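Local coordinates for protein acireductone dioxygenase (Bacillus anthracis, PDB 4QGL) that probably catalyses the oxidative cleavage of an acireductone by oxygen in the methionine salvage pathway, with a product set that depends on the bound metal, at residues N98-D107 / V165-Y174. Sequence-based numbering, arbitrary orientation.
Sequences NFQKEHHHTD and VTTEGWVPIY. With CD (cadmium ion), chain B.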
loop_
_atom_site.group_PDB
_atom_site.type_symbol
_atom_site.label_atom_id
_atom_site.label_comp_id
_atom_site.label_asym_id
_atom_site.label_seq_id
_atom_site.Cartn_x
_atom_site.Cartn_y
_atom_site.Cartn_z
ATOM N N ASN A 98 -6.483 11.549 -8.967
ATOM C CA ASN A 98 -6.792 10.311 -9.662
ATOM C C ASN A 98 -6.999 9.113 -8.740
ATOM O O ASN A 98 -7.711 8.185 -9.104
ATOM C CB ASN A 98 -5.745 10.032 -10.736
ATOM C CG ASN A 98 -5.739 11.109 -11.798
ATOM O OD1 ASN A 98 -6.802 11.585 -12.225
ATOM N ND2 ASN A 98 -4.546 11.520 -12.217
ATOM N N PHE A 99 -6.401 9.100 -7.558
ATOM C CA PHE A 99 -6.544 7.908 -6.720
ATOM C C PHE A 99 -7.350 8.178 -5.479
ATOM O O PHE A 99 -7.770 7.265 -4.779
ATOM C CB PHE A 99 -5.187 7.272 -6.502
ATOM C CG PHE A 99 -4.492 6.991 -7.794
ATOM C CD1 PHE A 99 -5.060 6.102 -8.721
ATOM C CD2 PHE A 99 -3.343 7.673 -8.151
ATOM C CE1 PHE A 99 -4.467 5.854 -9.957
ATOM C CE2 PHE A 99 -2.742 7.433 -9.389
ATOM C CZ PHE A 99 -3.299 6.517 -10.285
ATOM N N GLN A 100 -7.643 9.457 -5.291
ATOM C CA GLN A 100 -8.634 9.930 -4.335
ATOM C C GLN A 100 -10.077 9.651 -4.716
ATOM O O GLN A 100 -10.930 9.617 -3.848
ATOM C CB GLN A 100 -8.472 11.423 -4.128
ATOM C CG GLN A 100 -7.675 11.748 -2.889
ATOM C CD GLN A 100 -7.048 13.137 -2.917
ATOM O OE1 GLN A 100 -5.994 13.348 -2.300
ATOM N NE2 GLN A 100 -7.692 14.104 -3.625
ATOM N N LYS A 101 -10.363 9.476 -5.999
ATOM C CA LYS A 101 -11.719 9.093 -6.413
ATOM C C LYS A 101 -11.919 7.589 -6.392
ATOM O O LYS A 101 -10.984 6.819 -6.680
ATOM C CB LYS A 101 -12.016 9.624 -7.785
ATOM C CG LYS A 101 -12.017 11.141 -7.849
ATOM C CD LYS A 101 -12.103 11.558 -9.308
ATOM C CE LYS A 101 -12.492 13.010 -9.476
ATOM N NZ LYS A 101 -12.931 13.251 -10.876
ATOM N N GLU A 102 -13.129 7.160 -6.052
ATOM C CA GLU A 102 -13.410 5.744 -5.961
ATOM C C GLU A 102 -13.285 5.126 -7.347
ATOM O O GLU A 102 -13.908 5.562 -8.308
ATOM C CB GLU A 102 -14.806 5.527 -5.411
ATOM C CG GLU A 102 -15.206 4.076 -5.194
ATOM C CD GLU A 102 -16.710 3.909 -4.951
ATOM O OE1 GLU A 102 -17.376 3.181 -5.716
ATOM O OE2 GLU A 102 -17.240 4.521 -4.000
ATOM N N HIS A 103 -12.443 4.119 -7.448
ATOM C CA HIS A 103 -12.290 3.351 -8.684
ATOM C C HIS A 103 -12.093 1.924 -8.318
ATOM O O HIS A 103 -11.923 1.614 -7.151
ATOM C CB HIS A 103 -11.098 3.858 -9.493
ATOM C CG HIS A 103 -9.823 3.867 -8.729
ATOM N ND1 HIS A 103 -9.549 4.790 -7.748
ATOM C CD2 HIS A 103 -8.778 3.022 -8.752
ATOM C CE1 HIS A 103 -8.369 4.534 -7.224
ATOM N NE2 HIS A 103 -7.874 3.475 -7.834
ATOM N N HIS A 104 -12.158 1.051 -9.314
ATOM C CA HIS A 104 -11.573 -0.288 -9.189
ATOM C C HIS A 104 -10.548 -0.571 -10.275
ATOM O O HIS A 104 -10.272 0.293 -11.107
ATOM C CB HIS A 104 -12.638 -1.387 -9.095
ATOM C CG HIS A 104 -13.435 -1.599 -10.338
ATOM N ND1 HIS A 104 -14.735 -1.151 -10.471
ATOM C CD2 HIS A 104 -13.155 -2.278 -11.471
ATOM C CE1 HIS A 104 -15.204 -1.513 -11.648
ATOM N NE2 HIS A 104 -14.262 -2.191 -12.279
ATOM N N HIS A 105 -9.935 -1.757 -10.203
ATOM C CA HIS A 105 -9.063 -2.278 -11.273
ATOM C C HIS A 105 -9.421 -3.736 -11.613
ATOM O O HIS A 105 -9.943 -4.455 -10.761
ATOM C CB HIS A 105 -7.579 -2.227 -10.855
ATOM C CG HIS A 105 -7.159 -0.942 -10.214
ATOM N ND1 HIS A 105 -6.906 0.205 -10.937
ATOM C CD2 HIS A 105 -6.917 -0.632 -8.915
ATOM C CE1 HIS A 105 -6.544 1.173 -10.109
ATOM N NE2 HIS A 105 -6.576 0.702 -8.872
ATOM N N THR A 106 -9.099 -4.178 -12.838
ATOM C CA THR A 106 -9.258 -5.592 -13.241
ATOM C C THR A 106 -8.141 -6.542 -12.810
ATOM O O THR A 106 -8.254 -7.745 -13.017
ATOM C CB THR A 106 -9.355 -5.741 -14.750
ATOM O OG1 THR A 106 -8.272 -5.022 -15.343
ATOM C CG2 THR A 106 -10.710 -5.211 -15.235
ATOM N N ASP A 107 -7.064 -5.999 -12.255
ATOM C CA ASP A 107 -6.065 -6.785 -11.522
ATOM C C ASP A 107 -5.948 -6.256 -10.072
ATOM O O ASP A 107 -6.441 -5.161 -9.732
ATOM C CB ASP A 107 -4.684 -6.756 -12.240
ATOM C CG ASP A 107 -4.656 -7.569 -13.571
ATOM O OD1 ASP A 107 -5.453 -8.543 -13.709
ATOM O OD2 ASP A 107 -3.823 -7.230 -14.474
ATOM N N VAL A 165 0.817 -7.151 -12.215
ATOM C CA VAL A 165 0.770 -8.149 -13.297
ATOM C C VAL A 165 1.247 -7.598 -14.644
ATOM O O VAL A 165 2.112 -8.180 -15.312
ATOM C CB VAL A 165 -0.658 -8.660 -13.503
ATOM C CG1 VAL A 165 -0.791 -9.375 -14.830
ATOM C CG2 VAL A 165 -1.063 -9.558 -12.337
ATOM N N THR A 166 0.643 -6.503 -15.072
ATOM C CA THR A 166 1.052 -5.828 -16.303
ATOM C C THR A 166 1.000 -4.354 -16.023
ATOM O O THR A 166 0.313 -3.925 -15.073
ATOM C CB THR A 166 0.074 -6.125 -17.452
ATOM O OG1 THR A 166 -1.281 -5.962 -16.986
ATOM C CG2 THR A 166 0.257 -7.554 -17.948
ATOM N N THR A 167 1.686 -3.553 -16.827
ATOM C CA THR A 167 1.470 -2.122 -16.680
ATOM C C THR A 167 -0.034 -1.821 -16.936
ATOM O O THR A 167 -0.678 -1.182 -16.086
ATOM C CB THR A 167 2.488 -1.273 -17.468
ATOM O OG1 THR A 167 3.446 -0.764 -16.536
ATOM C CG2 THR A 167 1.831 -0.085 -18.187
ATOM N N GLU A 168 -0.591 -2.358 -18.033
ATOM C CA GLU A 168 -2.029 -2.142 -18.429
ATOM C C GLU A 168 -3.173 -2.403 -17.394
ATOM O O GLU A 168 -4.294 -1.902 -17.561
ATOM C CB GLU A 168 -2.348 -2.884 -19.748
ATOM C CG GLU A 168 -1.820 -4.304 -19.877
ATOM C CD GLU A 168 -2.014 -4.837 -21.280
ATOM O OE1 GLU A 168 -1.484 -4.213 -22.222
ATOM O OE2 GLU A 168 -2.696 -5.867 -21.445
ATOM N N GLY A 169 -2.901 -3.185 -16.352
ATOM C CA GLY A 169 -3.870 -3.431 -15.287
ATOM C C GLY A 169 -3.890 -2.343 -14.221
ATOM O O GLY A 169 -4.664 -2.429 -13.270
ATOM N N TRP A 170 -3.059 -1.310 -14.368
ATOM C CA TRP A 170 -3.011 -0.240 -13.372
ATOM C C TRP A 170 -4.152 0.773 -13.501
ATOM O O TRP A 170 -4.272 1.683 -12.677
ATOM C CB TRP A 170 -1.673 0.515 -13.453
ATOM C CG TRP A 170 -1.614 1.538 -14.565
ATOM C CD1 TRP A 170 -1.210 1.330 -15.855
ATOM C CD2 TRP A 170 -1.978 2.923 -14.486
ATOM N NE1 TRP A 170 -1.301 2.490 -16.580
ATOM C CE2 TRP A 170 -1.776 3.482 -15.766
ATOM C CE3 TRP A 170 -2.477 3.744 -13.466
ATOM C CZ2 TRP A 170 -2.037 4.812 -16.046
ATOM C CZ3 TRP A 170 -2.737 5.076 -13.753
ATOM C CH2 TRP A 170 -2.518 5.590 -15.031
ATOM N N VAL A 171 -4.974 0.677 -14.539
ATOM C CA VAL A 171 -5.856 1.802 -14.819
ATOM C C VAL A 171 -7.056 1.824 -13.892
ATOM O O VAL A 171 -7.568 0.783 -13.504
ATOM C CB VAL A 171 -6.266 1.934 -16.304
ATOM C CG1 VAL A 171 -5.035 2.194 -17.152
ATOM C CG2 VAL A 171 -7.003 0.707 -16.807
ATOM N N PRO A 172 -7.458 3.034 -13.477
ATOM C CA PRO A 172 -8.642 3.227 -12.669
ATOM C C PRO A 172 -9.856 3.105 -13.539
ATOM O O PRO A 172 -9.944 3.793 -14.531
ATOM C CB PRO A 172 -8.497 4.657 -12.150
ATOM C CG PRO A 172 -7.452 5.290 -12.990
ATOM C CD PRO A 172 -6.557 4.196 -13.414
ATOM N N ILE A 173 -10.744 2.191 -13.185
ATOM C CA ILE A 173 -12.070 2.137 -13.766
ATOM C C ILE A 173 -13.041 2.882 -12.831
ATOM O O ILE A 173 -13.447 2.359 -11.777
ATOM C CB ILE A 173 -12.539 0.682 -13.962
ATOM C CG1 ILE A 173 -11.512 -0.089 -14.781
ATOM C CG2 ILE A 173 -13.917 0.649 -14.629
ATOM C CD1 ILE A 173 -11.771 -1.569 -14.777
ATOM N N TYR A 174 -13.410 4.100 -13.214
ATOM C CA TYR A 174 -14.255 4.902 -12.349
ATOM C C TYR A 174 -15.693 4.417 -12.428
ATOM O O TYR A 174 -16.319 4.194 -11.398
ATOM C CB TYR A 174 -14.150 6.368 -12.709
ATOM C CG TYR A 174 -12.771 6.921 -12.448
ATOM C CD1 TYR A 174 -12.365 7.231 -11.172
ATOM C CD2 TYR A 174 -11.890 7.158 -13.477
ATOM C CE1 TYR A 174 -11.108 7.758 -10.917
ATOM C CE2 TYR A 174 -10.622 7.690 -13.238
ATOM C CZ TYR A 174 -10.232 7.983 -11.949
ATOM O OH TYR A 174 -8.980 8.491 -11.688
ATOM O OXT TYR A 174 -16.238 4.183 -13.503
HETATM CD CD CD B . -6.208 2.006 -7.042
HETATM O O HOH W 1 -5.525 3.582 -5.438
#
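His-104 and Ile-173 form a single antiparallel, hydrogen-bonded bridge that lays the C-terminal tail of this cupin fold along the metal-binding loop between helix 92-96 and strand 109-113. Two backbone bonds make it: His-104 N to Ile-173 O at 3.1 Å and Ile-173 N to His-104 O at 2.9 Å. With CG between its backbone N and carbonyl carbon (chi1 68°), His-104 lays its imidazole against Ile-173, whose CB sits 4.0 Å from the ring centroid in a CH-pi contact over the face, while CD1 and CG2 reach NE2. His-103 and His-105, on either side of His-104 in sequence, bind cadmium through NE2, with Glu-109, His-148 and a water completing the site; iron or nickel is expected there in the working enzyme. Each ring is held from both ends, NE2 by the metal and ND1 by a backbone carbonyl. His-103 ND1 donates to Lys-101 O within its own loop, and Pro-172 CB packs 3.8 Å from His-103 CG. Farther out, Phe-99 CZ meets Trp-170 CZ3 edge to edge at 3.8 Å, and Tyr-174 OH donates to a lone pair of Asn-98 O. The tail itself grips His-105, whose ND1 donates a hydrogen bond to Val-171 O at 2.7 Å from above the carbonyl plane.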